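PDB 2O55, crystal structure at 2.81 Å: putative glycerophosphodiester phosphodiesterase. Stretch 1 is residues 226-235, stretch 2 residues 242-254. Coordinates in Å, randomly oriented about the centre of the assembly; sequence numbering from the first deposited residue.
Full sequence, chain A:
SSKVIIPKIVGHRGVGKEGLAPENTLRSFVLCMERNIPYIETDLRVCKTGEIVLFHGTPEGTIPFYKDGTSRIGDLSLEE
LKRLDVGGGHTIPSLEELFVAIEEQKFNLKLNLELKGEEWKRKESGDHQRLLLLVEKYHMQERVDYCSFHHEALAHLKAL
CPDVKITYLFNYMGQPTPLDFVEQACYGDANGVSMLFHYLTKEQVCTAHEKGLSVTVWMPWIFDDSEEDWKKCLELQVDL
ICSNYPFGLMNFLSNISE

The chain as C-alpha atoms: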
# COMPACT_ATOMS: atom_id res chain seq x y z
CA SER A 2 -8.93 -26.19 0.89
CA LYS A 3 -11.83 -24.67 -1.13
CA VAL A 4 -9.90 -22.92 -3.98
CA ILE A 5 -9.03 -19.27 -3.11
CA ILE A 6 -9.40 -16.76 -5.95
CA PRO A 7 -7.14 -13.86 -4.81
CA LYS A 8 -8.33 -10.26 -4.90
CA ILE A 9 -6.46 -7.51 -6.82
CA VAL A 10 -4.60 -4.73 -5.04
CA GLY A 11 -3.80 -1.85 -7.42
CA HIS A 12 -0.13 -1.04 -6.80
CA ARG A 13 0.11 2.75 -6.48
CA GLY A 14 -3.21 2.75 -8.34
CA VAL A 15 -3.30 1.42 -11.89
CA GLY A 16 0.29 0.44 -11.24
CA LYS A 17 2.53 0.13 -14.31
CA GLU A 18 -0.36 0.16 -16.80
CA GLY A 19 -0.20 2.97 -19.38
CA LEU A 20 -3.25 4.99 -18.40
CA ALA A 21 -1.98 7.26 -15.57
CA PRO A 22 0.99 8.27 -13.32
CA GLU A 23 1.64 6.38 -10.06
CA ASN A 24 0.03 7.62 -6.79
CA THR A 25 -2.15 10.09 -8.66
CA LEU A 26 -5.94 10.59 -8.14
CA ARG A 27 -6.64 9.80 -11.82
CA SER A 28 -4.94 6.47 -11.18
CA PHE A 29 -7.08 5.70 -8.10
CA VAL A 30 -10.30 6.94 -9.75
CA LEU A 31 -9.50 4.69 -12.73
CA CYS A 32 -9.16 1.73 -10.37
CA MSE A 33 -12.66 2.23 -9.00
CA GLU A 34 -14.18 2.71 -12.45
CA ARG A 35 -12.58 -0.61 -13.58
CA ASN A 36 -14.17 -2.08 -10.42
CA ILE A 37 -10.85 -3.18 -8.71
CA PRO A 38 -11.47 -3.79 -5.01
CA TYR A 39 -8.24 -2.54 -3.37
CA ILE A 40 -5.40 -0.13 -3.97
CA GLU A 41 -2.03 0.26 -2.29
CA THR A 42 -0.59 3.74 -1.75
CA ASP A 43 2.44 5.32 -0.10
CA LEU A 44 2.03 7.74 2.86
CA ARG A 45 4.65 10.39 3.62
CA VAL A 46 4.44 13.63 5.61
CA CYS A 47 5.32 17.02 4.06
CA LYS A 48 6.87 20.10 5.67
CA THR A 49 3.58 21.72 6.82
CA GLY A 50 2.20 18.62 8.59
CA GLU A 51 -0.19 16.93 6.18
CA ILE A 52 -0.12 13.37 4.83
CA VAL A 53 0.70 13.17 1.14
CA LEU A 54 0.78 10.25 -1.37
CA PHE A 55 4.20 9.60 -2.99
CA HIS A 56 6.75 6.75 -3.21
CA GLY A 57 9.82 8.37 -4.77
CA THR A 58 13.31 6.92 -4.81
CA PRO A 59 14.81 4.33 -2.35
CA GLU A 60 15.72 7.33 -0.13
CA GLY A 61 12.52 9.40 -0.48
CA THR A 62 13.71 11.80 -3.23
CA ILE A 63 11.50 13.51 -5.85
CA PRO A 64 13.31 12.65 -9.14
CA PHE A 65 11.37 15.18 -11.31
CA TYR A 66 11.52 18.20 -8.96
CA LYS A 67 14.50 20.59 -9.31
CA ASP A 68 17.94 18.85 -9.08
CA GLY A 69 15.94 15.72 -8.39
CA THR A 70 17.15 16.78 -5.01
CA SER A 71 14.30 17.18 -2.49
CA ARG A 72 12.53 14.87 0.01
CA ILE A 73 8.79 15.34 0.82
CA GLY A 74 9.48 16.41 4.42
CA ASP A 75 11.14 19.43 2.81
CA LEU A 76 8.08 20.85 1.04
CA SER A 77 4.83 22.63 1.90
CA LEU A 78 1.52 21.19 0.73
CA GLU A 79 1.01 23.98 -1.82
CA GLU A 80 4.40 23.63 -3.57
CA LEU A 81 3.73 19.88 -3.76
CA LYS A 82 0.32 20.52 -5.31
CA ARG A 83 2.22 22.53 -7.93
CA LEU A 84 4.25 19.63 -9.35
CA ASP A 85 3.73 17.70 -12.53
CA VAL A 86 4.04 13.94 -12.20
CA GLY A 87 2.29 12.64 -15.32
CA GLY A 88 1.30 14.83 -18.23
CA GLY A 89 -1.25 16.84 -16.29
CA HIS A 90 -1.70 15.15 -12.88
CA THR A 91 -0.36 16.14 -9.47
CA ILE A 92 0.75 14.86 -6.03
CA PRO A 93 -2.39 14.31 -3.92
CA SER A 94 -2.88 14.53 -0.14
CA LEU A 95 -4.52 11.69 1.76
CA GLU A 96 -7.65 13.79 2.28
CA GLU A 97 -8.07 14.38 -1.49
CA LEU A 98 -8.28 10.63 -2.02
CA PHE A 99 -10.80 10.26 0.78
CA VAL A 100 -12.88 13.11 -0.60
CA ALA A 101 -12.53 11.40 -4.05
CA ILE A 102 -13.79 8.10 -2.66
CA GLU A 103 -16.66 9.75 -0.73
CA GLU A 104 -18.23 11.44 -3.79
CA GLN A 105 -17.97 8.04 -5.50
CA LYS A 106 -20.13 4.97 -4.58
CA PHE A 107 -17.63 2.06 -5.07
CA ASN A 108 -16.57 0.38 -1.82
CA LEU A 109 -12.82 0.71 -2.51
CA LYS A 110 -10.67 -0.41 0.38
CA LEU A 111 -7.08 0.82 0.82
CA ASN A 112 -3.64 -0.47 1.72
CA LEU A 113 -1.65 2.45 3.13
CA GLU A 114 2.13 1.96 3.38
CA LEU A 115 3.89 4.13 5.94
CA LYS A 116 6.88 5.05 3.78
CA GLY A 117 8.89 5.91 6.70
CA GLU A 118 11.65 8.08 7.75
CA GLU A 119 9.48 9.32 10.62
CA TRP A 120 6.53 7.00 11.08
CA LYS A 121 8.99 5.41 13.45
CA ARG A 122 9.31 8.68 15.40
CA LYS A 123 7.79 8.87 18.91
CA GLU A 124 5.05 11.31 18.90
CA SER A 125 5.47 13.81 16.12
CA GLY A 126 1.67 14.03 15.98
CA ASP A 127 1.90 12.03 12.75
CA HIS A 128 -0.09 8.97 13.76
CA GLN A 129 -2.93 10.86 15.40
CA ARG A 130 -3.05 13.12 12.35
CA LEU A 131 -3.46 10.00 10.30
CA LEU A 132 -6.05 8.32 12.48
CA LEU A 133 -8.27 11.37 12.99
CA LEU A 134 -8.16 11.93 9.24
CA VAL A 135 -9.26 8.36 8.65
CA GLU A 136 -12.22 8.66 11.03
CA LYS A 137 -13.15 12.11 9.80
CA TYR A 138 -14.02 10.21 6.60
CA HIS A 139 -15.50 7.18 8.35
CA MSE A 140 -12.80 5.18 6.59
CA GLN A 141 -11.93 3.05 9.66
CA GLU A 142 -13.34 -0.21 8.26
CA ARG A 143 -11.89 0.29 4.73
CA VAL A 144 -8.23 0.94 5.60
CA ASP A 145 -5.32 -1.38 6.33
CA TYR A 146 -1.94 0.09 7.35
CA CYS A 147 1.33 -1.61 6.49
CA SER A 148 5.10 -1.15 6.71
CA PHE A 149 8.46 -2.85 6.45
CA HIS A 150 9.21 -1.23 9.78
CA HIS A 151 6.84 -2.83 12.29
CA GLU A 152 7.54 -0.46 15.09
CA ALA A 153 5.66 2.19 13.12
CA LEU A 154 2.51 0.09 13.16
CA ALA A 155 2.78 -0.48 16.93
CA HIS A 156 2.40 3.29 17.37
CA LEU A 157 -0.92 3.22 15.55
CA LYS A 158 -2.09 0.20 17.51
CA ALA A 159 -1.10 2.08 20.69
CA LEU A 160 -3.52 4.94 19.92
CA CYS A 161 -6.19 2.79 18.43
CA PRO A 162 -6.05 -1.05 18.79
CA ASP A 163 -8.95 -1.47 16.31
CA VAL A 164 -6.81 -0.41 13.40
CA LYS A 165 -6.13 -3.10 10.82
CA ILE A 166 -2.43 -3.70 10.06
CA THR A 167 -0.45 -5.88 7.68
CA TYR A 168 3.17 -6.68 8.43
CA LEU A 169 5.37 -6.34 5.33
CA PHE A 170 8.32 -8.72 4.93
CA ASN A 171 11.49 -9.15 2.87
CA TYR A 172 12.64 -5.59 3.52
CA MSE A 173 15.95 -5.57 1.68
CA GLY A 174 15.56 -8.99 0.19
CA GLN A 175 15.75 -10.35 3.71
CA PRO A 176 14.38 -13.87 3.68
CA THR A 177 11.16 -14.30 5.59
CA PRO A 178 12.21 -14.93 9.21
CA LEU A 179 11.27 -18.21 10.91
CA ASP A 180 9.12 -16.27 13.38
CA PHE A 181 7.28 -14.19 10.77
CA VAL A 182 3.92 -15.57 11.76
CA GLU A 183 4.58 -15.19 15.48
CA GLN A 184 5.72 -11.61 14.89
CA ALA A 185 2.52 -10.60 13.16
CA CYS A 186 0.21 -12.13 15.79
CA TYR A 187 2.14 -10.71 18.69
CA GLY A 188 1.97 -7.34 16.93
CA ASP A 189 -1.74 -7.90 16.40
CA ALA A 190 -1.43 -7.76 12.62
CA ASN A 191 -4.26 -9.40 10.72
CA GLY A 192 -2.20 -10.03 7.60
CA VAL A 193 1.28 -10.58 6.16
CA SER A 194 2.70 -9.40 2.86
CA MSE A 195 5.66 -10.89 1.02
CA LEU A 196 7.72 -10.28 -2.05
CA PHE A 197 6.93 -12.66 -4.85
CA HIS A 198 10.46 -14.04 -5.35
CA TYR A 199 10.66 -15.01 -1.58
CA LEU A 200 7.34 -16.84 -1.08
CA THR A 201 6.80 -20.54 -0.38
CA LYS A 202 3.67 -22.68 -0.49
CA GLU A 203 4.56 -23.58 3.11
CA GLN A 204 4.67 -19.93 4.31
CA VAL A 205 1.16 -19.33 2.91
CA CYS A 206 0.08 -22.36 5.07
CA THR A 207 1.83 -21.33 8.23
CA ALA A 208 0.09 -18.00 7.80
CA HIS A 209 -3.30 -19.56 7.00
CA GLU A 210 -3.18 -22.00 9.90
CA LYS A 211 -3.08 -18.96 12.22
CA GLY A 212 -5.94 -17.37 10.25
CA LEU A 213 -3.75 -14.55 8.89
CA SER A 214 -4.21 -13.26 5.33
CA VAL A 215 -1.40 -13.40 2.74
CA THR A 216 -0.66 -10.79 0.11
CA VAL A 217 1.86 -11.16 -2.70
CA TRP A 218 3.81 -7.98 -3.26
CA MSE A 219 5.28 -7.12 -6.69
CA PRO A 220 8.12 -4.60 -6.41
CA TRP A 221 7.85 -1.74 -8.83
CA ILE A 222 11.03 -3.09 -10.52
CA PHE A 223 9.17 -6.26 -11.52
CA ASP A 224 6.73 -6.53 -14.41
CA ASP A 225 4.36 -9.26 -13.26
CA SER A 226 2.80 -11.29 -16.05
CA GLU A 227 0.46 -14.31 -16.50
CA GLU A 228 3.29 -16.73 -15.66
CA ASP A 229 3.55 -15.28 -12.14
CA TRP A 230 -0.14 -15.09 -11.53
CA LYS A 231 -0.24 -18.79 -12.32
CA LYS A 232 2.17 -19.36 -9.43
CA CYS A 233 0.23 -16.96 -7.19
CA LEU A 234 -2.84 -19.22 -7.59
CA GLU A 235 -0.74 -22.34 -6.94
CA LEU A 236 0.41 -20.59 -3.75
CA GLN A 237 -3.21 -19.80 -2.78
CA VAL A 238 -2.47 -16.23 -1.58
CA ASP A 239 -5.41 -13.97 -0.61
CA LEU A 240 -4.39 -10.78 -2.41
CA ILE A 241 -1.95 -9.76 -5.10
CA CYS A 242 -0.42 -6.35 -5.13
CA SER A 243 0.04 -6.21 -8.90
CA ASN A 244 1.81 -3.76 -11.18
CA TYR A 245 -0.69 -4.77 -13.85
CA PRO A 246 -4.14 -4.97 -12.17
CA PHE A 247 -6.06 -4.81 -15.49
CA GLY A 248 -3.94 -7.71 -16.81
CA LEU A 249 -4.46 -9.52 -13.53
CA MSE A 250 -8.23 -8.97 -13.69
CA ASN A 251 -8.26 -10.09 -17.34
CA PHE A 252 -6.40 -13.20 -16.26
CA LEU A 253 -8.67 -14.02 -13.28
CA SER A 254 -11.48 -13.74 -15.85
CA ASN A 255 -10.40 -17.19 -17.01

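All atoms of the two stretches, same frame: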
# COMPACT_ATOMS: atom_id res chain seq x y z
N SER A 226 3.55 -10.82 -14.90
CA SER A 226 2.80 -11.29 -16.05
C SER A 226 2.08 -12.61 -15.73
O SER A 226 2.26 -13.18 -14.65
CB SER A 226 3.73 -11.45 -17.25
OG SER A 226 4.42 -12.69 -17.20
N GLU A 227 1.27 -13.09 -16.67
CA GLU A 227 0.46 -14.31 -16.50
C GLU A 227 1.21 -15.49 -15.85
O GLU A 227 0.64 -16.21 -15.03
CB GLU A 227 -0.12 -14.75 -17.84
CG GLU A 227 -0.99 -15.96 -17.73
CD GLU A 227 -1.09 -16.73 -19.03
OE1 GLU A 227 -1.00 -17.99 -18.98
OE2 GLU A 227 -1.26 -16.10 -20.10
N GLU A 228 2.47 -15.66 -16.21
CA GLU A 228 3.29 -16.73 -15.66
C GLU A 228 3.35 -16.70 -14.12
O GLU A 228 3.35 -17.74 -13.46
CB GLU A 228 4.69 -16.66 -16.26
CG GLU A 228 5.37 -18.02 -16.32
CD GLU A 228 4.50 -19.10 -17.00
OE1 GLU A 228 3.95 -18.83 -18.10
OE2 GLU A 228 4.36 -20.22 -16.45
N ASP A 229 3.38 -15.49 -13.57
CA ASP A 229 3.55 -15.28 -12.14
C ASP A 229 2.23 -15.47 -11.41
O ASP A 229 2.15 -16.07 -10.33
CB ASP A 229 4.08 -13.87 -11.90
CG ASP A 229 5.23 -13.53 -12.81
OD1 ASP A 229 6.12 -14.40 -12.99
OD2 ASP A 229 5.23 -12.41 -13.37
N TRP A 230 1.20 -14.95 -12.03
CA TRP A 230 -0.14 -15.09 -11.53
C TRP A 230 -0.54 -16.55 -11.41
O TRP A 230 -1.24 -16.92 -10.49
CB TRP A 230 -1.08 -14.34 -12.46
CG TRP A 230 -0.66 -12.90 -12.57
CD1 TRP A 230 0.05 -12.19 -11.64
CD2 TRP A 230 -0.93 -12.01 -13.64
NE1 TRP A 230 0.24 -10.91 -12.07
CE2 TRP A 230 -0.36 -10.76 -13.30
CE3 TRP A 230 -1.61 -12.13 -14.85
CZ2 TRP A 230 -0.44 -9.64 -14.13
CZ3 TRP A 230 -1.69 -11.02 -15.68
CH2 TRP A 230 -1.10 -9.80 -15.32
N LYS A 231 -0.06 -17.36 -12.36
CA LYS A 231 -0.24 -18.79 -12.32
C LYS A 231 0.33 -19.35 -11.03
O LYS A 231 -0.34 -20.12 -10.35
CB LYS A 231 0.38 -19.45 -13.56
CG LYS A 231 -0.66 -19.90 -14.60
CD LYS A 231 -0.17 -19.82 -16.05
CE LYS A 231 -1.02 -20.67 -16.99
NZ LYS A 231 -0.45 -22.04 -17.21
N LYS A 232 1.54 -18.92 -10.68
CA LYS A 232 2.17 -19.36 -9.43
C LYS A 232 1.43 -18.81 -8.21
O LYS A 232 1.19 -19.53 -7.24
CB LYS A 232 3.65 -18.96 -9.39
CG LYS A 232 4.42 -19.48 -8.16
CD LYS A 232 4.44 -21.05 -8.09
CE LYS A 232 5.46 -21.61 -7.08
NZ LYS A 232 6.88 -21.28 -7.45
N CYS A 233 1.07 -17.53 -8.24
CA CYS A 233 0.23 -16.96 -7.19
C CYS A 233 -0.96 -17.83 -6.82
O CYS A 233 -1.15 -18.10 -5.66
CB CYS A 233 -0.22 -15.56 -7.55
SG CYS A 233 1.15 -14.37 -7.41
N LEU A 234 -1.74 -18.28 -7.81
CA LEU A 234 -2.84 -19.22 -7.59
C LEU A 234 -2.39 -20.55 -6.98
O LEU A 234 -2.99 -21.02 -6.02
CB LEU A 234 -3.60 -19.52 -8.87
CG LEU A 234 -4.40 -18.47 -9.64
CD1 LEU A 234 -5.44 -19.17 -10.51
CD2 LEU A 234 -5.09 -17.55 -8.70
N GLU A 235 -1.35 -21.16 -7.54
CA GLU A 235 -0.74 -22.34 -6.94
C GLU A 235 -0.44 -22.12 -5.46
O GLU A 235 -0.76 -22.96 -4.63
CB GLU A 235 0.53 -22.77 -7.70
CG GLU A 235 0.23 -23.13 -9.17
CD GLU A 235 1.30 -24.02 -9.86
OE1 GLU A 235 1.96 -24.87 -9.20
OE2 GLU A 235 1.46 -23.88 -11.10
N CYS A 242 -0.70 -7.73 -4.88
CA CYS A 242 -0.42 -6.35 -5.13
C CYS A 242 0.34 -6.30 -6.44
O CYS A 242 1.57 -6.45 -6.47
CB CYS A 242 0.37 -5.75 -3.97
SG CYS A 242 0.45 -3.94 -4.00
N SER A 243 -0.42 -6.09 -7.52
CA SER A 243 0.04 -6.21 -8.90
C SER A 243 0.43 -4.89 -9.54
O SER A 243 -0.18 -3.86 -9.27
CB SER A 243 -1.07 -6.83 -9.75
OG SER A 243 -0.67 -7.00 -11.10
N ASN A 244 1.43 -4.93 -10.41
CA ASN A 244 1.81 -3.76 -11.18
C ASN A 244 0.98 -3.69 -12.46
O ASN A 244 1.03 -2.70 -13.19
CB ASN A 244 3.29 -3.79 -11.52
CG ASN A 244 4.18 -3.86 -10.29
OD1 ASN A 244 3.87 -3.30 -9.23
ND2 ASN A 244 5.30 -4.54 -10.41
N TYR A 245 0.22 -4.75 -12.72
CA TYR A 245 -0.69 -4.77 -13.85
C TYR A 245 -2.07 -5.29 -13.45
O TYR A 245 -2.45 -6.38 -13.86
CB TYR A 245 -0.09 -5.59 -14.97
CG TYR A 245 1.19 -4.98 -15.45
CD1 TYR A 245 2.40 -5.28 -14.81
CD2 TYR A 245 1.19 -4.06 -16.51
CE1 TYR A 245 3.57 -4.70 -15.23
CE2 TYR A 245 2.36 -3.47 -16.95
CZ TYR A 245 3.55 -3.79 -16.30
OH TYR A 245 4.73 -3.20 -16.70
N PRO A 246 -2.82 -4.51 -12.65
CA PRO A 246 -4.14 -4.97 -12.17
C PRO A 246 -5.14 -5.34 -13.29
O PRO A 246 -5.89 -6.34 -13.16
CB PRO A 246 -4.65 -3.77 -11.35
CG PRO A 246 -3.79 -2.61 -11.73
CD PRO A 246 -2.48 -3.16 -12.15
N PHE A 247 -5.14 -4.57 -14.38
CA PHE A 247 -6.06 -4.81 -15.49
C PHE A 247 -5.71 -6.13 -16.19
O PHE A 247 -6.62 -6.90 -16.56
CB PHE A 247 -6.10 -3.60 -16.45
CG PHE A 247 -6.48 -2.30 -15.76
CD1 PHE A 247 -6.17 -1.07 -16.34
CD2 PHE A 247 -7.14 -2.30 -14.51
CE1 PHE A 247 -6.52 0.12 -15.70
CE2 PHE A 247 -7.49 -1.10 -13.86
CZ PHE A 247 -7.17 0.10 -14.46
N GLY A 248 -4.41 -6.41 -16.32
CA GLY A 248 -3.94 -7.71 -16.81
C GLY A 248 -4.30 -8.83 -15.85
O GLY A 248 -4.73 -9.92 -16.26
N LEU A 249 -4.13 -8.56 -14.56
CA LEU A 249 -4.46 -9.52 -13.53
C LEU A 249 -5.95 -9.82 -13.53
O LEU A 249 -6.33 -10.99 -13.48
CB LEU A 249 -4.01 -9.04 -12.14
CG LEU A 249 -4.24 -9.97 -10.94
CD1 LEU A 249 -3.99 -11.41 -11.30
CD2 LEU A 249 -3.37 -9.60 -9.78
N MSE A 250 -6.78 -8.78 -13.60
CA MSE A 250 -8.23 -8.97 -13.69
C MSE A 250 -8.60 -9.79 -14.92
O MSE A 250 -9.37 -10.75 -14.83
CB MSE A 250 -8.93 -7.63 -13.77
CG MSE A 250 -9.96 -7.35 -12.64
SE MSE A 250 -11.19 -8.81 -12.02
CE MSE A 250 -12.59 -7.65 -10.91
N ASN A 251 -8.02 -9.41 -16.07
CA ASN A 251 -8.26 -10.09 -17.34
C ASN A 251 -7.88 -11.55 -17.28
O ASN A 251 -8.58 -12.40 -17.83
CB ASN A 251 -7.54 -9.39 -18.49
CG ASN A 251 -8.27 -8.15 -18.98
OD1 ASN A 251 -9.25 -7.70 -18.39
ND2 ASN A 251 -7.78 -7.58 -20.06
N PHE A 252 -6.78 -11.83 -16.60
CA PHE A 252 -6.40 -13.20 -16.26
C PHE A 252 -7.49 -13.91 -15.44
O PHE A 252 -8.08 -14.90 -15.90
CB PHE A 252 -5.05 -13.21 -15.52
CG PHE A 252 -4.55 -14.59 -15.15
CD1 PHE A 252 -4.06 -15.46 -16.13
CD2 PHE A 252 -4.57 -15.03 -13.83
CE1 PHE A 252 -3.60 -16.75 -15.80
CE2 PHE A 252 -4.11 -16.32 -13.48
CZ PHE A 252 -3.62 -17.18 -14.47
N LEU A 253 -7.77 -13.39 -14.25
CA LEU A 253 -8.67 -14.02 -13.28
C LEU A 253 -10.04 -14.28 -13.90
O LEU A 253 -10.77 -15.19 -13.46
CB LEU A 253 -8.75 -13.18 -11.99
CG LEU A 253 -7.45 -12.90 -11.20
CD1 LEU A 253 -7.73 -12.10 -9.97
CD2 LEU A 253 -6.71 -14.15 -10.78
N SER A 254 -10.38 -13.48 -14.91
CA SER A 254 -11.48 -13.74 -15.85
C SER A 254 -11.61 -15.20 -16.21
O SER A 254 -12.71 -15.75 -16.22
CB SER A 254 -11.19 -13.00 -17.15
OG SER A 254 -12.09 -11.94 -17.36

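The most unusual feature of this contact is that the indole of Trp-230 packs against bare backbone. Its six-membered ring lies on the second helix where Gly-248 exposes the main chain: Trp-230 CZ3 is 3.3 Å from Gly-248 O, and Trp-230 CH2 is 3.4 Å from Leu-249 N. Leu-249 CA stands 3.8 Å from the centroid of the six-membered ring and 13° off its normal, a CH-pi contact over the ring face. Glycine permits this approach. A CB built with ideal geometry on Gly-248 would point toward the first helix and fall 3.0 Å from Trp-230 CH2, too tight for two carbons.

The rest of the indole's surroundings are mixed. Leu-249 adds its side chain to the backbone contact, with its CD1 3.9 Å from Trp-230 CG. Near the start of the second helix, Trp-230 CZ2 lies 3.8 Å from Tyr-245 O, 4.2 Å from Tyr-245 CB and 4.0 Å from Ser-243 OG. This corner is held locally, since Tyr-245 N donates a hydrogen bond to Ser-243 OG (2.9 Å) and Leu-249 N donates one to Tyr-245 O (2.8 Å). The CA-to-CB bond of Trp-230 points toward the second stretch; chi1 is m (-57°).

Phe-252 answers from the other helix as a knob in a hole formed by Glu-227, Trp-230, Lys-231 and Leu-234, the i, i+3, i+4, i+7 pattern expected of one helical surface. Its chi1 is t (-179°). Trp-230 CB sits 4.1 Å from the phenyl centroid, 28° off the normal, and thus over a face. The aliphatic part of Glu-227 approaches closely, its CG 3.3 Å from Phe-252 CE1; Lys-231 CG is 4.0 Å from Phe-252 CZ, while the end of the lysine chain leads away. The closest atoms of Glu-227 and Lys-231 are thus methylene carbons. The two aromatic rings meet obliquely, with centroids 5.9 Å apart and planes at 51°, while Trp-230 CE3 reaches Phe-252 CB at 3.7 Å.

Leu-234 extends the apolar surface more loosely: its CD1 is 4.3 Å from Phe-252 CE2, and its CD2 is 4.3 Å from Leu-253 CD2.

No hydrogen bond crosses between the stretches, so the contact rests on packing. The helix axes approach to 10.5 Å and cross at -60°, and the summed buried surface is 403 Å². Trp-230 and Phe-252 have the largest covered areas, 131 and 106 Å², which identifies this aromatic pair as the centre of the contact.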